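DsrH (Allochromatium vinosum, PDB 2HY5) forms, together with DsrE and DsrF, a six-chain assembly that probably handles sulfur transfer during the oxidation of intracellular sulfur. Local coordinates at residues V30-F33 with Y38-L41; L59-P64 with E74-G79. All coordinates share one frame; numbering follows the deposited sequence.

Overall arrangement
In each contact a loop from a connection between strands packs against a strand of one parallel sheet, 29-32 in contact 1 and 58-62 in contact 2, and these two strands are neighbours in it. Contact 1 lies about 3 Å from the centre of the chain, measured centre to centre, and is wholly buried and apolar. Contact 2 lies about 8 Å out; it is apolar where Val61 meets Val76 but becomes water-mediated at Gly79, which is exposed. The two are in series along the chain, with centres about 7 Å apart, and they are joined directly: Val30 O to Tyr60 N (2.8 Å) inside the sheet, and Ala40 O to Ile77 N (2.8 Å) between the loops, both probable hydrogen bonds.

Contact 1 (V30-F33 with Y38-L41); sequences VLLF and YAAL
One face of the peptide plane joining Ala39 to Ala40 receives Leu32: its CD1 stands 3.9 Å from Ala40 N, on a line only about 12° off the normal to that plane, and thus sits over the face and not at the edge. Both alanine methyls lie on this same side of the plane. Ala40 CB approaches Leu32 CD1 to 3.7 Å and Ala39 CB approaches the same CD1 to 4.2 Å; seen from CD1 the two directions open by about 86°, so the single methyl rests in a shallow notch made by two methyls and the peptide between them. The rings of both segments are engaged with other neighbours: Phe33 pairs edge-to-face with Phe88 of helix 85-94, and Tyr38 stacks on Tyr49 of the neighbouring DsrF chain.

The reach of Leu32 follows from its torsions: CG is anti to the carbonyl carbon (chi1 -56°), and CD1 then continues the extended path from CA, making it the leading atom of the side chain. The two methyls are presented by a type I turn, judged from the backbone angles of Ala39 and Ala40 together with the hydrogen bond from Leu41 N to Tyr38 O (3.3 Å). The CA atoms of Leu32 and Ala40 are 7.5 Å apart, and the side-chain ends bridge this gap. Ala39 also touches Pro11, which continues the apolar packing toward the loop of Pro11. All of the touching residues are buried. The turn sits at the C-terminal end of strand 29-32, displaced toward strand 58-62, and Leu32 reaches across to it; such a turn, before the chain enters helix 47-53 and returns as strand 58-62, belongs to the beta-alpha-beta connections of a parallel alpha/beta fold.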
ATOM      1  N   VAL C  30     -11.107  16.613  11.825  1.00  7.63           N
ATOM      2  CA  VAL C  30     -10.232  15.541  11.387  1.00  7.56           C
ATOM      3  C   VAL C  30     -10.720  14.241  12.007  1.00  8.55           C
ATOM      4  O   VAL C  30     -10.949  14.163  13.217  1.00  8.54           O
ATOM      5  CB  VAL C  30      -8.767  15.783  11.829  1.00  6.74           C
ATOM      6  CG1 VAL C  30      -7.891  14.638  11.358  1.00  5.96           C
ATOM      7  CG2 VAL C  30      -8.253  17.097  11.263  1.00  6.48           C
ATOM      8  N   LEU C  31     -10.901  13.224  11.170  1.00  6.76           N
ATOM      9  CA  LEU C  31     -11.340  11.924  11.649  1.00  7.47           C
ATOM     10  C   LEU C  31     -10.255  10.898  11.417  1.00  6.68           C
ATOM     11  O   LEU C  31      -9.756  10.738  10.298  1.00  7.98           O
ATOM     12  CB  LEU C  31     -12.611  11.456  10.934  1.00  9.37           C
ATOM     13  CG  LEU C  31     -12.986  10.006  11.285  1.00 11.66           C
ATOM     14  CD1 LEU C  31     -13.453   9.926  12.738  1.00 12.67           C
ATOM     15  CD2 LEU C  31     -14.074   9.511  10.357  1.00 12.02           C
ATOM     16  N   LEU C  32      -9.904  10.203  12.487  1.00  7.24           N
ATOM     17  CA  LEU C  32      -8.892   9.166  12.439  1.00  6.39           C
ATOM     18  C   LEU C  32      -9.617   7.829  12.404  1.00  6.94           C
ATOM     19  O   LEU C  32     -10.425   7.538  13.285  1.00  7.00           O
ATOM     20  CB  LEU C  32      -8.024   9.239  13.692  1.00  7.67           C
ATOM     21  CG  LEU C  32      -7.351  10.589  13.957  1.00  8.82           C
ATOM     22  CD1 LEU C  32      -6.727  10.592  15.358  1.00  9.23           C
ATOM     23  CD2 LEU C  32      -6.298  10.847  12.885  1.00 10.52           C
ATOM     24  N   PHE C  33      -9.360   7.028  11.376  1.00  6.05           N
ATOM     25  CA  PHE C  33      -9.990   5.720  11.312  1.00  7.60           C
ATOM     26  C   PHE C  33      -8.986   4.712  10.764  1.00  6.66           C
ATOM     27  O   PHE C  33      -7.909   5.096  10.313  1.00  8.08           O
ATOM     28  CB  PHE C  33     -11.315   5.760  10.522  1.00  7.32           C
ATOM     29  CG  PHE C  33     -11.168   5.957   9.036  1.00  9.32           C
ATOM     30  CD1 PHE C  33     -10.582   7.106   8.515  1.00  7.67           C
ATOM     31  CD2 PHE C  33     -11.682   5.012   8.152  1.00  8.04           C
ATOM     32  CE1 PHE C  33     -10.514   7.312   7.137  1.00  8.14           C
ATOM     33  CE2 PHE C  33     -11.620   5.209   6.776  1.00  7.82           C
ATOM     34  CZ  PHE C  33     -11.035   6.361   6.267  1.00  7.19           C
ATOM     35  N   TYR C  38      -4.219   5.025  15.898  1.00  7.03           N
ATOM     36  CA  TYR C  38      -3.085   5.041  16.809  1.00  7.37           C
ATOM     37  C   TYR C  38      -2.639   6.451  17.200  1.00  7.20           C
ATOM     38  O   TYR C  38      -2.095   6.655  18.284  1.00  8.74           O
ATOM     39  CB  TYR C  38      -1.927   4.259  16.192  1.00  7.51           C
ATOM     40  CG  TYR C  38      -2.255   2.794  15.996  1.00  7.18           C
ATOM     41  CD1 TYR C  38      -2.294   2.231  14.719  1.00  7.68           C
ATOM     42  CD2 TYR C  38      -2.515   1.970  17.088  1.00  5.73           C
ATOM     43  CE1 TYR C  38      -2.582   0.884  14.537  1.00  7.75           C
ATOM     44  CE2 TYR C  38      -2.801   0.614  16.918  1.00  6.99           C
ATOM     45  CZ  TYR C  38      -2.833   0.079  15.635  1.00  4.27           C
ATOM     46  OH  TYR C  38      -3.096  -1.260  15.445  1.00  5.66           O
ATOM     47  N   ALA C  39      -2.875   7.417  16.322  1.00  8.16           N
ATOM     48  CA  ALA C  39      -2.497   8.795  16.605  1.00  7.58           C
ATOM     49  C   ALA C  39      -3.332   9.396  17.737  1.00  8.90           C
ATOM     50  O   ALA C  39      -2.922  10.362  18.367  1.00 10.42           O
ATOM     51  CB  ALA C  39      -2.645   9.643  15.345  1.00  8.08           C
ATOM     52  N   ALA C  40      -4.499   8.817  18.000  1.00  7.57           N
ATOM     53  CA  ALA C  40      -5.377   9.340  19.046  1.00  7.73           C
ATOM     54  C   ALA C  40      -5.052   8.833  20.450  1.00  9.61           C
ATOM     55  O   ALA C  40      -5.641   9.287  21.432  1.00 10.30           O
ATOM     56  CB  ALA C  40      -6.827   9.013  18.703  1.00  6.03           C
ATOM     57  N   LEU C  41      -4.105   7.908  20.546  1.00 10.19           N
ATOM     58  CA  LEU C  41      -3.741   7.324  21.832  1.00 11.29           C
ATOM     59  C   LEU C  41      -2.800   8.168  22.691  1.00 11.74           C
ATOM     60  O   LEU C  41      -1.792   8.690  22.215  1.00 11.85           O
ATOM     61  CB  LEU C  41      -3.133   5.944  21.603  1.00 10.32           C
ATOM     62  CG  LEU C  41      -4.029   4.998  20.801  1.00 12.36           C
ATOM     63  CD1 LEU C  41      -3.325   3.663  20.637  1.00 12.67           C
ATOM     64  CD2 LEU C  41      -5.368   4.820  21.509  1.00 13.53           C
TER

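Contact 2 (L59-P64 with E74-G79); sequences LYVLGP and ERVIPG
With CG1 of Val61 lying between its own backbone N and carbonyl carbon (chi1 62°), and CG1 of Val76 anti to its backbone N (chi1 -179°), one methyl of the strand is set before two methyls of the loop. Val61 CG1 is 4.4 Å from Val76 CG2 and, by the same measure, also 4.4 Å from Val76 CG1, so it faces the fork of that side chain at a loose van der Waals distance. The other methyl of Val61, CG2, turns to Ala40.

At the other end the link is polar. Leu59 O and Gly79 O stand 4.0 Å apart without a bond, and a water spans the segments instead, accepting from Leu59 N (2.9 Å) and donating to Gly79 O (2.8 Å). The angle at the water is about 125°. Gly79 adopts a positive phi, which turns the chain as it nears strand 81-83.

Ile77, between Val76 and Gly79, packs onto helix 47-53; just before Val76, in the short 3-10 turn, the side chain of Arg75 forms a salt bridge with Asp96 of the neighbouring DsrF chain. Leu59 and Val61 pair by backbone hydrogen bonds with Ser81, and Val61 also with Val83. The water therefore occupies a position consistent with one further step of that pairing, as where a loop after helix 63-68 merges into the outermost strand of the sheet within this chain to complete a beta-alpha-beta unit.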
ATOM      1  N   LEU C  59     -11.037  17.123  16.632  1.00  7.02           N
ATOM      2  CA  LEU C  59     -10.535  15.793  16.291  1.00  6.53           C
ATOM      3  C   LEU C  59     -11.498  14.695  16.724  1.00  6.54           C
ATOM      4  O   LEU C  59     -12.078  14.751  17.813  1.00  6.93           O
ATOM      5  CB  LEU C  59      -9.177  15.552  16.957  1.00 11.07           C
ATOM      6  CG  LEU C  59      -8.057  16.567  16.722  1.00 13.67           C
ATOM      7  CD1 LEU C  59      -6.787  16.066  17.404  1.00 16.25           C
ATOM      8  CD2 LEU C  59      -7.823  16.763  15.231  1.00 14.95           C
ATOM      9  N   TYR C  60     -11.654  13.695  15.861  1.00  6.12           N
ATOM     10  CA  TYR C  60     -12.534  12.561  16.121  1.00  5.24           C
ATOM     11  C   TYR C  60     -11.783  11.278  15.809  1.00  5.77           C
ATOM     12  O   TYR C  60     -10.878  11.273  14.977  1.00  6.09           O
ATOM     13  CB  TYR C  60     -13.773  12.618  15.226  1.00  6.14           C
ATOM     14  CG  TYR C  60     -14.586  13.876  15.371  1.00  8.35           C
ATOM     15  CD1 TYR C  60     -14.190  15.061  14.752  1.00 10.42           C
ATOM     16  CD2 TYR C  60     -15.741  13.888  16.148  1.00  9.48           C
ATOM     17  CE1 TYR C  60     -14.932  16.231  14.904  1.00 11.62           C
ATOM     18  CE2 TYR C  60     -16.489  15.055  16.307  1.00 12.33           C
ATOM     19  CZ  TYR C  60     -16.077  16.218  15.685  1.00 12.35           C
ATOM     20  OH  TYR C  60     -16.802  17.374  15.865  1.00 12.82           O
ATOM     21  N   VAL C  61     -12.163  10.197  16.477  1.00  5.16           N
ATOM     22  CA  VAL C  61     -11.532   8.908  16.246  1.00  6.05           C
ATOM     23  C   VAL C  61     -12.644   7.874  16.129  1.00  6.09           C
ATOM     24  O   VAL C  61     -13.628   7.939  16.860  1.00  6.50           O
ATOM     25  CB  VAL C  61     -10.567   8.543  17.408  1.00  9.24           C
ATOM     26  CG1 VAL C  61     -11.324   8.427  18.720  1.00  9.49           C
ATOM     27  CG2 VAL C  61      -9.844   7.247  17.095  1.00 11.07           C
ATOM     28  N   LEU C  62     -12.499   6.930  15.201  1.00  6.59           N
ATOM     29  CA  LEU C  62     -13.531   5.916  15.002  1.00  7.66           C
ATOM     30  C   LEU C  62     -13.433   4.802  16.044  1.00  9.04           C
ATOM     31  O   LEU C  62     -12.489   4.012  16.046  1.00  7.11           O
ATOM     32  CB  LEU C  62     -13.432   5.341  13.582  1.00  7.40           C
ATOM     33  CG  LEU C  62     -14.590   4.449  13.131  1.00  6.56           C
ATOM     34  CD1 LEU C  62     -15.899   5.236  13.099  1.00  5.40           C
ATOM     35  CD2 LEU C  62     -14.274   3.903  11.752  1.00  6.90           C
ATOM     36  N   GLY C  63     -14.424   4.759  16.932  1.00  7.99           N
ATOM     37  CA  GLY C  63     -14.461   3.771  17.998  1.00 10.04           C
ATOM     38  C   GLY C  63     -14.306   2.325  17.565  1.00 11.17           C
ATOM     39  O   GLY C  63     -13.581   1.569  18.214  1.00 13.21           O
ATOM     40  N   PRO C  64     -14.989   1.896  16.493  1.00 12.21           N
ATOM     41  CA  PRO C  64     -14.873   0.512  16.027  1.00 11.16           C
ATOM     42  C   PRO C  64     -13.427   0.118  15.716  1.00 10.27           C
ATOM     43  O   PRO C  64     -12.998  -0.988  16.054  1.00  9.75           O
ATOM     44  CB  PRO C  64     -15.771   0.493  14.797  1.00 13.81           C
ATOM     45  CG  PRO C  64     -16.865   1.436  15.188  1.00 13.75           C
ATOM     46  CD  PRO C  64     -16.082   2.591  15.786  1.00 15.19           C
ATOM     47  N   GLU C  74     -11.054   5.288  26.977  1.00 16.47           N
ATOM     48  CA  GLU C  74     -10.292   5.936  28.037  1.00 18.67           C
ATOM     49  C   GLU C  74      -8.818   6.084  27.686  1.00 17.63           C
ATOM     50  O   GLU C  74      -8.088   6.827  28.343  1.00 17.46           O
ATOM     51  CB  GLU C  74     -10.429   5.144  29.343  1.00 46.28           C
ATOM     52  CG  GLU C  74     -11.411   3.979  29.265  1.00 53.41           C
ATOM     53  CD  GLU C  74     -12.820   4.440  28.943  1.00 55.52           C
ATOM     54  OE1 GLU C  74     -13.376   5.201  29.754  1.00 58.34           O
ATOM     55  OE2 GLU C  74     -13.373   4.056  27.889  1.00 60.01           O
ATOM     56  N   ARG C  75      -8.387   5.382  26.646  1.00 15.40           N
ATOM     57  CA  ARG C  75      -6.991   5.424  26.228  1.00 13.82           C
ATOM     58  C   ARG C  75      -6.715   6.574  25.272  1.00 11.96           C
ATOM     59  O   ARG C  75      -5.569   6.834  24.921  1.00  9.30           O
ATOM     60  CB  ARG C  75      -6.613   4.104  25.547  1.00 14.97           C
ATOM     61  CG  ARG C  75      -6.777   2.873  26.426  1.00 18.45           C
ATOM     62  CD  ARG C  75      -5.810   2.897  27.597  1.00 20.68           C
ATOM     63  NE  ARG C  75      -4.433   2.616  27.197  1.00 23.60           N
ATOM     64  CZ  ARG C  75      -3.988   1.417  26.830  1.00 25.42           C
ATOM     65  NH1 ARG C  75      -4.809   0.373  26.809  1.00 25.56           N
ATOM     66  NH2 ARG C  75      -2.718   1.258  26.487  1.00 26.58           N
ATOM     67  N   VAL C  76      -7.769   7.261  24.851  1.00 10.62           N
ATOM     68  CA  VAL C  76      -7.636   8.366  23.914  1.00 10.36           C
ATOM     69  C   VAL C  76      -7.196   9.673  24.574  1.00 12.10           C
ATOM     70  O   VAL C  76      -7.462   9.908  25.756  1.00 11.18           O
ATOM     71  CB  VAL C  76      -8.980   8.607  23.184  1.00 15.89           C
ATOM     72  CG1 VAL C  76      -8.847   9.734  22.181  1.00 18.40           C
ATOM     73  CG2 VAL C  76      -9.422   7.329  22.500  1.00 16.15           C
ATOM     74  N   ILE C  77      -6.510  10.511  23.806  1.00 10.81           N
ATOM     75  CA  ILE C  77      -6.074  11.813  24.293  1.00 11.67           C
ATOM     76  C   ILE C  77      -7.345  12.611  24.569  1.00 12.25           C
ATOM     77  O   ILE C  77      -8.204  12.738  23.695  1.00  9.31           O
ATOM     78  CB  ILE C  77      -5.248  12.558  23.225  1.00 14.53           C
ATOM     79  CG1 ILE C  77      -3.967  11.775  22.920  1.00 13.33           C
ATOM     80  CG2 ILE C  77      -4.917  13.970  23.706  1.00 14.92           C
ATOM     81  CD1 ILE C  77      -3.218  12.287  21.700  1.00 15.14           C
ATOM     82  N   PRO C  78      -7.490  13.141  25.794  1.00 13.01           N
ATOM     83  CA  PRO C  78      -8.681  13.921  26.142  1.00 13.51           C
ATOM     84  C   PRO C  78      -8.923  15.047  25.144  1.00 12.62           C
ATOM     85  O   PRO C  78      -8.024  15.836  24.855  1.00 13.55           O
ATOM     86  CB  PRO C  78      -8.352  14.442  27.537  1.00 19.95           C
ATOM     87  CG  PRO C  78      -7.538  13.322  28.113  1.00 21.03           C
ATOM     88  CD  PRO C  78      -6.610  12.980  26.966  1.00 19.27           C
ATOM     89  N   GLY C  79     -10.140  15.120  24.615  1.00 11.57           N
ATOM     90  CA  GLY C  79     -10.449  16.159  23.649  1.00 10.07           C
ATOM     91  C   GLY C  79     -10.841  15.578  22.309  1.00  8.81           C
ATOM     92  O   GLY C  79     -11.571  16.202  21.537  1.00 10.31           O
TER
HETATM   93  O   HOH W   1     -11.639  17.886  19.331  1.00 13.02           O